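Local atomic coordinates of BugD (Bordetella pertussis Tohama I, PDB entry 2F5X), a protein that binds aspartic acid as a periplasmic solute receptor and probably passes it to a membrane transporter of the tripartite tricarboxylate type. Residues G56-G59 / G60-T64; A143-G146 / I147-S151; T156-V159 / E160-V164; N179-G183 / K184-L188; A291-K294 / Q295-Q299. All blocks are in the same frame, centred on the assembly; numbering follows the deposited sequence.

Interaction 1 (G56-G59 / G60-T64)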
loop_
_atom_site.group_PDB
_atom_site.type_symbol
_atom_site.label_atom_id
_atom_site.label_comp_id
_atom_site.label_asym_id
_atom_site.label_seq_id
_atom_site.Cartn_x
_atom_site.Cartn_y
_atom_site.Cartn_z
ATOM N N GLY A 56 -7.288 -2.381 -11.069
ATOM C CA GLY A 56 -7.198 -1.029 -10.541
ATOM C C GLY A 56 -8.497 -0.250 -10.657
ATOM O O GLY A 56 -9.400 -0.615 -11.429
ATOM N N GLY A 57 -8.586 0.814 -9.863
ATOM C CA GLY A 57 -9.719 1.725 -9.885
ATOM C C GLY A 57 -10.159 2.102 -8.486
ATOM O O GLY A 57 -10.104 1.269 -7.575
ATOM N N ALA A 58 -10.587 3.358 -8.332
ATOM C CA ALA A 58 -11.143 3.893 -7.080
ATOM C C ALA A 58 -10.326 3.525 -5.839
ATOM O O ALA A 58 -10.881 3.076 -4.824
ATOM C CB ALA A 58 -12.615 3.474 -6.911
ATOM N N GLY A 59 -9.009 3.720 -5.934
ATOM C CA GLY A 59 -8.108 3.588 -4.798
ATOM C C GLY A 59 -7.972 2.178 -4.242
ATOM O O GLY A 59 -7.576 2.004 -3.095
ATOM N N GLY A 60 -8.301 1.182 -5.056
ATOM C CA GLY A 60 -8.248 -0.210 -4.631
ATOM C C GLY A 60 -9.610 -0.793 -4.267
ATOM O O GLY A 60 -9.722 -2.007 -4.041
ATOM N N THR A 61 -10.650 0.043 -4.195
ATOM C CA THR A 61 -11.943 -0.478 -3.745
ATOM C C THR A 61 -12.593 -1.387 -4.769
ATOM O O THR A 61 -13.329 -2.290 -4.394
ATOM C CB THR A 61 -12.949 0.617 -3.335
ATOM O OG1 THR A 61 -13.153 1.524 -4.423
ATOM C CG2 THR A 61 -12.396 1.480 -2.205
ATOM N N ILE A 62 -12.334 -1.144 -6.055
ATOM C CA ILE A 62 -12.907 -1.982 -7.108
ATOM C C ILE A 62 -12.367 -3.414 -7.017
ATOM O O ILE A 62 -13.136 -4.389 -7.063
ATOM C CB ILE A 62 -12.666 -1.353 -8.512
ATOM C CG1 ILE A 62 -13.420 -0.017 -8.649
ATOM C CG2 ILE A 62 -13.043 -2.332 -9.633
ATOM C CD1 ILE A 62 -14.864 -0.060 -8.348
ATOM N N GLY A 63 -11.051 -3.542 -6.865
ATOM C CA GLY A 63 -10.440 -4.853 -6.726
ATOM C C GLY A 63 -10.875 -5.564 -5.454
ATOM O O GLY A 63 -11.170 -6.764 -5.461
ATOM N N THR A 64 -10.933 -4.813 -4.360
ATOM C CA THR A 64 -11.352 -5.372 -3.078
ATOM C C THR A 64 -12.779 -5.888 -3.170
ATOM O O THR A 64 -13.085 -6.998 -2.711
ATOM C CB THR A 64 -11.213 -4.321 -1.977
ATOM O OG1 THR A 64 -9.818 -4.007 -1.812
ATOM C CG2 THR A 64 -11.655 -4.910 -0.612
HETATM O O HOH W 1 -9.344 -1.378 -7.434
#
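Gly57 and Ala58 meet Gly60, Thr61 and Ile62 in a tight local turn at a helix N-terminus. The turn follows strand 50-54 and leads into helix 61-68, with Gly60 as the N-cap residue. It consists of two overlapping beta turns. Gly60 N donates to Gly57 O at 3.1 Å, and Thr61 N donates to Ala58 O at 3.1 Å. Ala58, Gly59 and Gly60 all have positive phi, so the chain coils in the left-handed sense before the right-handed helix begins. The carbonyl of Ala58 is gripped twice by one residue. Thr61 OG1 lies 2.8 Å from Ala58 O and reaches it from the same face of the carbonyl plane as Thr61 N. The hydroxyl is tilted 22° from that plane, while the amide stands well above it. With chi1 at 57°, OG1 lies between the backbone N and the carbonyl carbon of Thr61, close enough to its own amide for both donors to reach one oxygen. On the outer side Ala58 CB packs 4.0 Å from Ile62 CG1. Tyr91 touches both Ala58 and Thr61, tying the turn to a neighbouring loop. A water bridges the junction, 2.8 Å from Gly57 O and 2.8 Å from Gly63 N, and accepts from that helix amide. One turn into the helix the double grip recurs: Gly60 O takes Thr64 N and also Thr64 OG1, the latter at 3.0 Å.

Interaction 2 (A143-G146 / I147-S151). With ASP (aspartic acid), chain D.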
loop_
_atom_site.group_PDB
_atom_site.type_symbol
_atom_site.label_atom_id
_atom_site.label_comp_id
_atom_site.label_asym_id
_atom_site.label_seq_id
_atom_site.Cartn_x
_atom_site.Cartn_y
_atom_site.Cartn_z
ATOM N N ALA A 143 0.480 13.564 -7.003
ATOM C CA ALA A 143 -0.077 12.332 -7.552
ATOM C C ALA A 143 -0.470 11.373 -6.439
ATOM O O ALA A 143 0.220 11.289 -5.424
ATOM C CB ALA A 143 0.950 11.658 -8.469
ATOM N N ASN A 144 -1.575 10.652 -6.630
ATOM C CA ASN A 144 -1.871 9.474 -5.803
ATOM C C ASN A 144 -2.560 8.386 -6.634
ATOM O O ASN A 144 -2.785 8.562 -7.837
ATOM C CB ASN A 144 -2.675 9.831 -4.539
ATOM C CG ASN A 144 -4.077 10.365 -4.842
ATOM O OD1 ASN A 144 -4.717 9.969 -5.815
ATOM N ND2 ASN A 144 -4.559 11.266 -3.987
ATOM N N ALA A 145 -2.881 7.266 -5.995
ATOM C CA ALA A 145 -3.490 6.140 -6.698
ATOM C C ALA A 145 -4.995 6.035 -6.388
ATOM O O ALA A 145 -5.569 4.937 -6.364
ATOM C CB ALA A 145 -2.738 4.820 -6.371
ATOM N N GLY A 146 -5.613 7.196 -6.164
ATOM C CA GLY A 146 -7.055 7.315 -5.946
ATOM C C GLY A 146 -7.419 7.337 -4.472
ATOM O O GLY A 146 -6.644 6.868 -3.639
ATOM N N ILE A 147 -8.598 7.875 -4.154
ATOM C CA ILE A 147 -9.091 7.928 -2.774
ATOM C C ILE A 147 -9.160 6.499 -2.217
ATOM O O ILE A 147 -9.787 5.615 -2.820
ATOM C CB ILE A 147 -10.484 8.620 -2.728
ATOM C CG1 ILE A 147 -10.349 10.103 -3.106
ATOM C CG2 ILE A 147 -11.120 8.474 -1.341
ATOM C CD1 ILE A 147 -11.658 10.777 -3.445
ATOM N N GLY A 148 -8.498 6.266 -1.087
ATOM C CA GLY A 148 -8.377 4.912 -0.552
ATOM C C GLY A 148 -6.991 4.298 -0.690
ATOM O O GLY A 148 -6.706 3.285 -0.057
ATOM N N ALA A 149 -6.128 4.894 -1.513
ATOM C CA ALA A 149 -4.784 4.353 -1.740
ATOM C C ALA A 149 -3.833 4.711 -0.599
ATOM O O ALA A 149 -4.123 5.601 0.203
ATOM C CB ALA A 149 -4.224 4.865 -3.079
ATOM N N ALA A 150 -2.687 4.033 -0.549
ATOM C CA ALA A 150 -1.627 4.359 0.408
ATOM C C ALA A 150 -1.099 5.761 0.114
ATOM O O ALA A 150 -0.908 6.580 1.023
ATOM C CB ALA A 150 -0.493 3.328 0.310
ATOM N N SER A 151 -0.879 6.036 -1.168
ATOM C CA SER A 151 -0.396 7.338 -1.603
ATOM C C SER A 151 -1.428 8.428 -1.335
ATOM O O SER A 151 -1.072 9.589 -1.167
ATOM C CB SER A 151 -0.016 7.306 -3.092
ATOM O OG SER A 151 -1.081 6.803 -3.885
HETATM N N ASP D . -0.148 0.140 -3.415
HETATM C CA ASP D . -0.691 0.819 -4.629
HETATM C C ASP D . -0.181 0.177 -5.910
HETATM O O ASP D . -0.151 0.824 -6.974
HETATM C CB ASP D . -0.336 2.300 -4.616
HETATM C CG ASP D . -1.016 3.046 -3.498
HETATM O OD1 ASP D . -0.626 4.212 -3.254
HETATM O OD2 ASP D . -1.947 2.542 -2.818
HETATM O OXT ASP D . 0.204 -0.992 -5.860
HETATM O O HOH W 2 0.891 11.096 -2.687
#
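Gly146 and Ala149 close a type II beta turn that carries the chain from strand 141-144 towards helix 150-162. Ala149 N donates to Gly146 O at 2.9 Å, and Ile147 and Gly148 form the corners. Just before this, Asn144 makes an Asx turn: its OD1 accepts from Gly146 N at 2.9 Å, with the donor above the amide plane. Ala149 is the N-cap residue, so the next two amides are open helix N-H groups. Both hold the side-chain carboxylate of the bound aspartic acid. Ala150 N lies 2.8 Å from ligand OD2, and Ser151 N lies 2.8 Å from ligand OD1. Ser151 OG also donates to ligand OD1, at 2.7 Å. The same hydroxyl accepts from Ala145 N at 2.8 Å, so the amide of Ala145, itself a pocket residue, helps to position the Ser151 hydroxyl. A chi1 of 53° brings OG back to the end of the strand. The positive end of the helix probably favours a charged carboxylate here. Ala145 CB and Ala149 CB touch at 3.6 Å and help wall the pocket. His81, Thr31, Thr174 and Gln192 also hydrogen-bond the ligand. This loop is the first connection of the beta-alpha-beta unit of strand 141-144, helix 150-162 and strand 167-170. Thr174 of helix 174-182 touches Ala145 and Ser151, and Gln192 of strand 188-192 lies against Ala150.

Interaction 3 (T156-V159 / E160-V164)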
loop_
_atom_site.group_PDB
_atom_site.type_symbol
_atom_site.label_atom_id
_atom_site.label_comp_id
_atom_site.label_asym_id
_atom_site.label_seq_id
_atom_site.Cartn_x
_atom_site.Cartn_y
_atom_site.Cartn_z
ATOM N N THR A 156 -2.700 12.958 1.886
ATOM C CA THR A 156 -3.627 13.720 2.714
ATOM C C THR A 156 -2.892 14.243 3.939
ATOM O O THR A 156 -3.014 15.421 4.298
ATOM C CB THR A 156 -4.832 12.833 3.139
ATOM O OG1 THR A 156 -5.643 12.560 1.983
ATOM C CG2 THR A 156 -5.765 13.600 4.062
HETATM N N MSE A 157 -2.112 13.368 4.567
HETATM C CA MSE A 157 -1.347 13.746 5.750
HETATM C C MSE A 157 -0.329 14.833 5.412
HETATM O O MSE A 157 -0.115 15.771 6.189
HETATM C CB MSE A 157 -0.672 12.518 6.355
HETATM C CG MSE A 157 -1.679 11.568 6.981
HETATM SE SE MSE A 157 -0.850 9.896 7.465
HETATM C CE MSE A 157 0.532 10.593 8.675
ATOM N N LEU A 158 0.280 14.719 4.236
ATOM C CA LEU A 158 1.297 15.673 3.819
ATOM C C LEU A 158 0.709 17.070 3.610
ATOM O O LEU A 158 1.228 18.044 4.157
ATOM C CB LEU A 158 2.016 15.185 2.555
ATOM C CG LEU A 158 3.117 16.108 2.009
ATOM C CD1 LEU A 158 4.276 16.276 3.007
ATOM C CD2 LEU A 158 3.635 15.589 0.664
ATOM N N VAL A 159 -0.381 17.177 2.848
ATOM C CA VAL A 159 -0.960 18.501 2.600
ATOM C C VAL A 159 -1.534 19.112 3.874
ATOM O O VAL A 159 -1.472 20.324 4.079
ATOM C CB VAL A 159 -1.991 18.522 1.436
ATOM C CG1 VAL A 159 -1.341 18.030 0.146
ATOM C CG2 VAL A 159 -3.266 17.715 1.770
ATOM N N GLU A 160 -2.053 18.264 4.753
ATOM C CA GLU A 160 -2.537 18.748 6.045
ATOM C C GLU A 160 -1.398 19.302 6.905
ATOM O O GLU A 160 -1.536 20.371 7.507
ATOM C CB GLU A 160 -3.313 17.648 6.780
ATOM C CG GLU A 160 -4.664 17.347 6.134
ATOM C CD GLU A 160 -5.718 18.421 6.380
ATOM O OE1 GLU A 160 -5.642 19.136 7.406
ATOM O OE2 GLU A 160 -6.633 18.546 5.546
ATOM N N ALA A 161 -0.281 18.580 6.951
ATOM C CA ALA A 161 0.893 19.009 7.705
ATOM C C ALA A 161 1.487 20.304 7.170
ATOM O O ALA A 161 1.969 21.136 7.950
ATOM C CB ALA A 161 1.946 17.909 7.732
ATOM N N LEU A 162 1.440 20.484 5.852
ATOM C CA LEU A 162 1.960 21.702 5.221
ATOM C C LEU A 162 0.948 22.848 5.162
ATOM O O LEU A 162 1.306 23.990 4.851
ATOM C CB LEU A 162 2.471 21.395 3.811
ATOM C CG LEU A 162 3.620 20.389 3.677
ATOM C CD1 LEU A 162 3.894 20.134 2.214
ATOM C CD2 LEU A 162 4.874 20.870 4.392
ATOM N N GLY A 163 -0.313 22.547 5.458
ATOM C CA GLY A 163 -1.362 23.552 5.448
ATOM C C GLY A 163 -1.685 24.059 4.059
ATOM O O GLY A 163 -1.994 25.243 3.889
ATOM N N VAL A 164 -1.607 23.166 3.071
ATOM C CA VAL A 164 -1.883 23.518 1.679
ATOM C C VAL A 164 -2.998 22.677 1.066
ATOM O O VAL A 164 -3.324 21.592 1.551
ATOM C CB VAL A 164 -0.616 23.400 0.774
ATOM C CG1 VAL A 164 0.499 24.345 1.253
ATOM C CG2 VAL A 164 -0.116 21.940 0.697
#
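Leu158 and Leu162 lie side by side and point the same way, one turn apart near the C-terminal end of helix 150-162. This end is a Schellman motif, with Gly163 as the C-prime residue. Leu158 CD1 and Leu162 CD1 meet at 4.0 Å. Leu158 starts out away from the later turn, but CG lies opposite the backbone N (chi1 180°), beside its own carbonyl carbon, and the branch swings back along the helix. Leu162 then packs on Ala130 and Val133 of helix 126-136, which covers this face. On another side Glu160 CG, set beside its own backbone N (chi1 -71°), passes 3.1 Å from Thr156 O; the chain bends only beyond it, at chi2. That carbonyl also takes the helical bond from Glu160 N, at 3.0 Å. Thr156 itself is secured by a bond from its hydroxyl to His152 O. Past Leu162 the chain turns with positive phi at Gly163 and folds back on the last turn. Val159 O accepts from Val164 N at 3.0 Å in a fairly straight bond, and weakly from Gly163 N. A weak bond from Gly163 N to Glu160 O completes the motif. This reversal places Val164 beside Val159, where the usual hydrophobic pair spans a Schellman motif. Val133 of helix 126-136 also touches Val164. The two valine side chains cross at about a right angle, with Val159 CB 4.0 Å from Val164 CG2.

Interaction 4 (N179-G183 / K184-L188)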
loop_
_atom_site.group_PDB
_atom_site.type_symbol
_atom_site.label_atom_id
_atom_site.label_comp_id
_atom_site.label_asym_id
_atom_site.label_seq_id
_atom_site.Cartn_x
_atom_site.Cartn_y
_atom_site.Cartn_z
ATOM N N ASN A 179 5.376 6.673 -13.722
ATOM C CA ASN A 179 5.638 6.980 -15.129
ATOM C C ASN A 179 5.526 8.484 -15.378
ATOM O O ASN A 179 6.400 9.086 -16.003
ATOM C CB ASN A 179 4.646 6.254 -16.045
ATOM C CG ASN A 179 4.913 4.767 -16.159
ATOM O OD1 ASN A 179 3.968 3.957 -16.169
ATOM N ND2 ASN A 179 6.189 4.387 -16.269
ATOM N N ASP A 180 4.441 9.081 -14.895
ATOM C CA ASP A 180 4.219 10.505 -15.094
ATOM C C ASP A 180 5.213 11.349 -14.299
ATOM O O ASP A 180 5.652 12.402 -14.775
ATOM C CB ASP A 180 2.781 10.898 -14.755
ATOM C CG ASP A 180 1.852 10.810 -15.952
ATOM O OD1 ASP A 180 2.279 10.324 -17.023
ATOM O OD2 ASP A 180 0.680 11.221 -15.911
ATOM N N LEU A 181 5.574 10.897 -13.099
ATOM C CA LEU A 181 6.551 11.629 -12.293
ATOM C C LEU A 181 7.911 11.632 -12.991
ATOM O O LEU A 181 8.559 12.681 -13.120
ATOM C CB LEU A 181 6.662 11.022 -10.889
ATOM C CG LEU A 181 7.495 11.794 -9.866
ATOM C CD1 LEU A 181 6.643 12.840 -9.190
ATOM C CD2 LEU A 181 8.038 10.831 -8.817
ATOM N N LEU A 182 8.326 10.462 -13.472
ATOM C CA LEU A 182 9.570 10.353 -14.234
ATOM C C LEU A 182 9.515 11.184 -15.510
ATOM O O LEU A 182 10.534 11.730 -15.943
ATOM C CB LEU A 182 9.888 8.891 -14.567
ATOM C CG LEU A 182 10.246 7.986 -13.390
ATOM C CD1 LEU A 182 10.297 6.529 -13.850
ATOM C CD2 LEU A 182 11.562 8.384 -12.747
ATOM N N GLY A 183 8.321 11.305 -16.083
ATOM C CA GLY A 183 8.110 12.075 -17.301
ATOM C C GLY A 183 7.922 13.559 -17.051
ATOM O O GLY A 183 7.704 14.324 -17.998
ATOM N N LYS A 184 8.018 13.954 -15.778
ATOM C CA LYS A 184 7.847 15.348 -15.340
ATOM C C LYS A 184 6.446 15.905 -15.628
ATOM O O LYS A 184 6.273 17.118 -15.768
ATOM C CB LYS A 184 8.975 16.251 -15.909
ATOM C CG LYS A 184 10.356 15.763 -15.480
ATOM C CD LYS A 184 11.510 16.429 -16.196
ATOM C CE LYS A 184 12.820 15.893 -15.626
ATOM N NZ LYS A 184 14.010 16.633 -16.139
ATOM N N GLN A 185 5.453 15.016 -15.681
ATOM C CA GLN A 185 4.056 15.389 -15.924
ATOM C C GLN A 185 3.274 15.668 -14.644
ATOM O O GLN A 185 2.182 16.251 -14.694
ATOM C CB GLN A 185 3.333 14.300 -16.735
ATOM C CG GLN A 185 3.895 14.096 -18.132
ATOM C CD GLN A 185 3.252 15.013 -19.150
ATOM O OE1 GLN A 185 3.421 16.228 -19.089
ATOM N NE2 GLN A 185 2.506 14.434 -20.087
ATOM N N VAL A 186 3.832 15.237 -13.509
ATOM C CA VAL A 186 3.271 15.499 -12.187
ATOM C C VAL A 186 4.475 15.753 -11.266
ATOM O O VAL A 186 5.589 15.307 -11.578
ATOM C CB VAL A 186 2.349 14.321 -11.719
ATOM C CG1 VAL A 186 3.169 13.046 -11.437
ATOM C CG2 VAL A 186 1.518 14.717 -10.500
ATOM N N ASP A 187 4.283 16.478 -10.163
ATOM C CA ASP A 187 5.433 17.022 -9.428
ATOM C C ASP A 187 5.878 16.234 -8.213
ATOM O O ASP A 187 7.069 16.021 -8.021
ATOM C CB ASP A 187 5.179 18.465 -8.993
ATOM C CG ASP A 187 4.878 19.383 -10.148
ATOM O OD1 ASP A 187 5.418 19.191 -11.255
ATOM O OD2 ASP A 187 4.105 20.342 -10.034
ATOM N N LEU A 188 4.918 15.820 -7.395
ATOM C CA LEU A 188 5.191 15.373 -6.028
ATOM C C LEU A 188 4.367 14.130 -5.723
ATOM O O LEU A 188 3.237 14.020 -6.189
ATOM C CB LEU A 188 4.773 16.516 -5.089
ATOM C CG LEU A 188 4.945 16.396 -3.580
ATOM C CD1 LEU A 188 6.442 16.378 -3.223
ATOM C CD2 LEU A 188 4.224 17.559 -2.908
#
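Leu181 reaches from the last turn of helix 174-182 to the chain that has just left it. Its CB lies 4.1 Å from Val186 CG1. CG takes the position opposite the backbone N (chi1 -172°), which directs the branch towards the chain that follows. At the tip, CD1 sits against two backbone oxygens, 3.4 Å from Asp187 O and 3.6 Å from Val186 O. Val186 O is buried by this contact and has no hydrogen-bonding partner in the model. Leu181 also touches Val205 of a nearby loop. Val186 returns the contact: its CG1 rests 3.6 Å from Leu181 N. Beside this apolar core, Gln185 CB packs 3.9 Å from the carboxylate carbon CG of Asp180. The glutamine chain then bends at chi2, and its amide plane stands 70° from the carboxylate plane. Asp180 OD2 is engaged elsewhere, by Tyr171 OH. Further on, Asp187 forms a salt bridge to Arg118 and also accepts from Ser141 N, fixing the chain where strand 188-192 begins. The backbone makes the reversal. Gln185 N donates to Asp180 O at 2.8 Å, and Lys184 N donates to Leu181 O at 3.0 Å. Lys184 has positive phi. This is a Schellman motif ending an alpha helix, with Asp180 and Gln185 at the positions it brings together; the Leu181–Val186 packing lies one residue further on, on the way into strand 188-192.

Interaction 5 (A291-K294 / Q295-Q299)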
loop_
_atom_site.group_PDB
_atom_site.type_symbol
_atom_site.label_atom_id
_atom_site.label_comp_id
_atom_site.label_asym_id
_atom_site.label_seq_id
_atom_site.Cartn_x
_atom_site.Cartn_y
_atom_site.Cartn_z
ATOM N N ALA A 291 -7.495 -8.479 13.868
ATOM C CA ALA A 291 -7.158 -7.500 14.912
ATOM C C ALA A 291 -6.604 -6.217 14.297
ATOM O O ALA A 291 -6.919 -5.116 14.756
ATOM C CB ALA A 291 -6.150 -8.086 15.890
ATOM N N LYS A 292 -5.778 -6.365 13.264
ATOM C CA LYS A 292 -5.207 -5.211 12.572
ATOM C C LYS A 292 -6.306 -4.344 11.961
ATOM O O LYS A 292 -6.315 -3.127 12.145
ATOM C CB LYS A 292 -4.205 -5.653 11.493
ATOM C CG LYS A 292 -3.496 -4.475 10.768
ATOM C CD LYS A 292 -2.578 -3.676 11.710
ATOM C CE LYS A 292 -1.352 -4.465 12.150
ATOM N NZ LYS A 292 -0.515 -3.683 13.109
ATOM N N VAL A 293 -7.227 -4.970 11.234
ATOM C CA VAL A 293 -8.351 -4.244 10.631
ATOM C C VAL A 293 -9.218 -3.560 11.699
ATOM O O VAL A 293 -9.607 -2.396 11.544
ATOM C CB VAL A 293 -9.214 -5.166 9.719
ATOM C CG1 VAL A 293 -10.489 -4.435 9.220
ATOM C CG2 VAL A 293 -8.391 -5.662 8.526
ATOM N N LYS A 294 -9.496 -4.284 12.783
ATOM C CA LYS A 294 -10.304 -3.775 13.890
ATOM C C LYS A 294 -9.711 -2.505 14.498
ATOM O O LYS A 294 -10.450 -1.570 14.822
ATOM C CB LYS A 294 -10.469 -4.863 14.972
ATOM C CG LYS A 294 -11.278 -4.425 16.194
ATOM C CD LYS A 294 -11.300 -5.497 17.277
ATOM C CE LYS A 294 -11.845 -4.955 18.607
ATOM N NZ LYS A 294 -11.538 -5.878 19.744
ATOM N N GLN A 295 -8.387 -2.470 14.638
ATOM C CA GLN A 295 -7.698 -1.308 15.199
ATOM C C GLN A 295 -7.600 -0.179 14.173
ATOM O O GLN A 295 -7.763 0.996 14.512
ATOM C CB GLN A 295 -6.297 -1.700 15.690
ATOM C CG GLN A 295 -5.571 -0.604 16.481
ATOM C CD GLN A 295 -4.943 0.458 15.589
ATOM O OE1 GLN A 295 -4.567 0.180 14.444
ATOM N NE2 GLN A 295 -4.839 1.679 16.106
ATOM N N GLN A 296 -7.352 -0.540 12.918
ATOM C CA GLN A 296 -6.996 0.449 11.903
ATOM C C GLN A 296 -8.153 1.282 11.368
ATOM O O GLN A 296 -7.992 2.489 11.132
ATOM C CB GLN A 296 -6.246 -0.214 10.748
ATOM C CG GLN A 296 -4.809 -0.592 11.112
ATOM C CD GLN A 296 -3.855 0.566 10.936
ATOM O OE1 GLN A 296 -3.431 0.851 9.820
ATOM N NE2 GLN A 296 -3.506 1.233 12.035
ATOM N N VAL A 297 -9.312 0.655 11.168
ATOM C CA VAL A 297 -10.458 1.390 10.629
ATOM C C VAL A 297 -10.801 2.616 11.503
ATOM O O VAL A 297 -10.836 3.732 10.986
ATOM C CB VAL A 297 -11.690 0.481 10.323
ATOM C CG1 VAL A 297 -12.874 1.324 9.852
ATOM C CG2 VAL A 297 -11.339 -0.559 9.246
ATOM N N PRO A 298 -11.008 2.446 12.812
ATOM C CA PRO A 298 -11.288 3.615 13.662
ATOM C C PRO A 298 -10.116 4.599 13.729
ATOM O O PRO A 298 -10.352 5.813 13.833
ATOM C CB PRO A 298 -11.571 3.007 15.044
ATOM C CG PRO A 298 -11.817 1.557 14.800
ATOM C CD PRO A 298 -11.038 1.189 13.584
ATOM N N GLN A 299 -8.877 4.107 13.647
ATOM C CA GLN A 299 -7.735 5.023 13.694
ATOM C C GLN A 299 -7.759 5.995 12.513
ATOM O O GLN A 299 -7.688 7.217 12.695
ATOM C CB GLN A 299 -6.411 4.272 13.728
ATOM C CG GLN A 299 -5.196 5.191 13.759
ATOM C CD GLN A 299 -3.897 4.437 13.613
ATOM O OE1 GLN A 299 -3.559 3.617 14.459
ATOM N NE2 GLN A 299 -3.163 4.716 12.546
#
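Gln296, whose stem lies along Lys292, carries one of three side-chain amides joined in a row on helix 286-306. At its NH2 edge, NE2 donates to Gln295 OE1 at 2.8 Å. That bond is nearly straight, lies in the plane of both amides and uses a lone pair of the acceptor. Gln295 passes the link on: its NE2 donates to Gln299 OE1 at 2.8 Å, with the donor tilted 24° from the acceptor plane. At the oxygen end, Gln296 OE1 accepts from Trp238 NE1 and Trp300 NE1. Both ends of the Gln296 amide are thus engaged, which should fix its rotation. The link from Gln295 to Gln299 bridges one helical turn. Along the stem, Lys292 CD rests 3.9 Å from Gln296 CG. The lysine is bent at chi2 and chi3, and the two chains run side by side. Gln296 CG also approaches Lys292 O at 3.1 Å. On the buried side Val293 and Val297 lie parallel, with Val293 CG1 4.0 Å from Val297 CG2. Tyr99 touches both valines, and Trp238 and Trp242 of strand 236-244 touch Val293. Regular bonds hold this turn, such as Val297 N to Val293 O at 3.1 Å. The helix is kinked at Pro298, whose N has no hydrogen to give. Here Pro298 CD stands against Lys294 O, at 3.1 Å.

Overall arrangement
Interaction 2 is the buried contact and holds the ligand through backbone amides and a serine; the other four are partly buried. Interaction 1 lies about 10 Å from it, between centres, and Tyr91 serves both. Interactions 2 and 3 use the two ends of helix 150-162: the first offers N-H groups, the second ends in a Schellman motif. Interaction 4 ends helix 174-182 in the same way. It joins interaction 2 by a probable hydrogen bond from Ala143 N to Leu188 O, and interaction 3 by packing of Leu158 on Leu188. Interaction 5 lies mid-helix, across the chain's centre from interaction 4, and relies on linked side-chain amides.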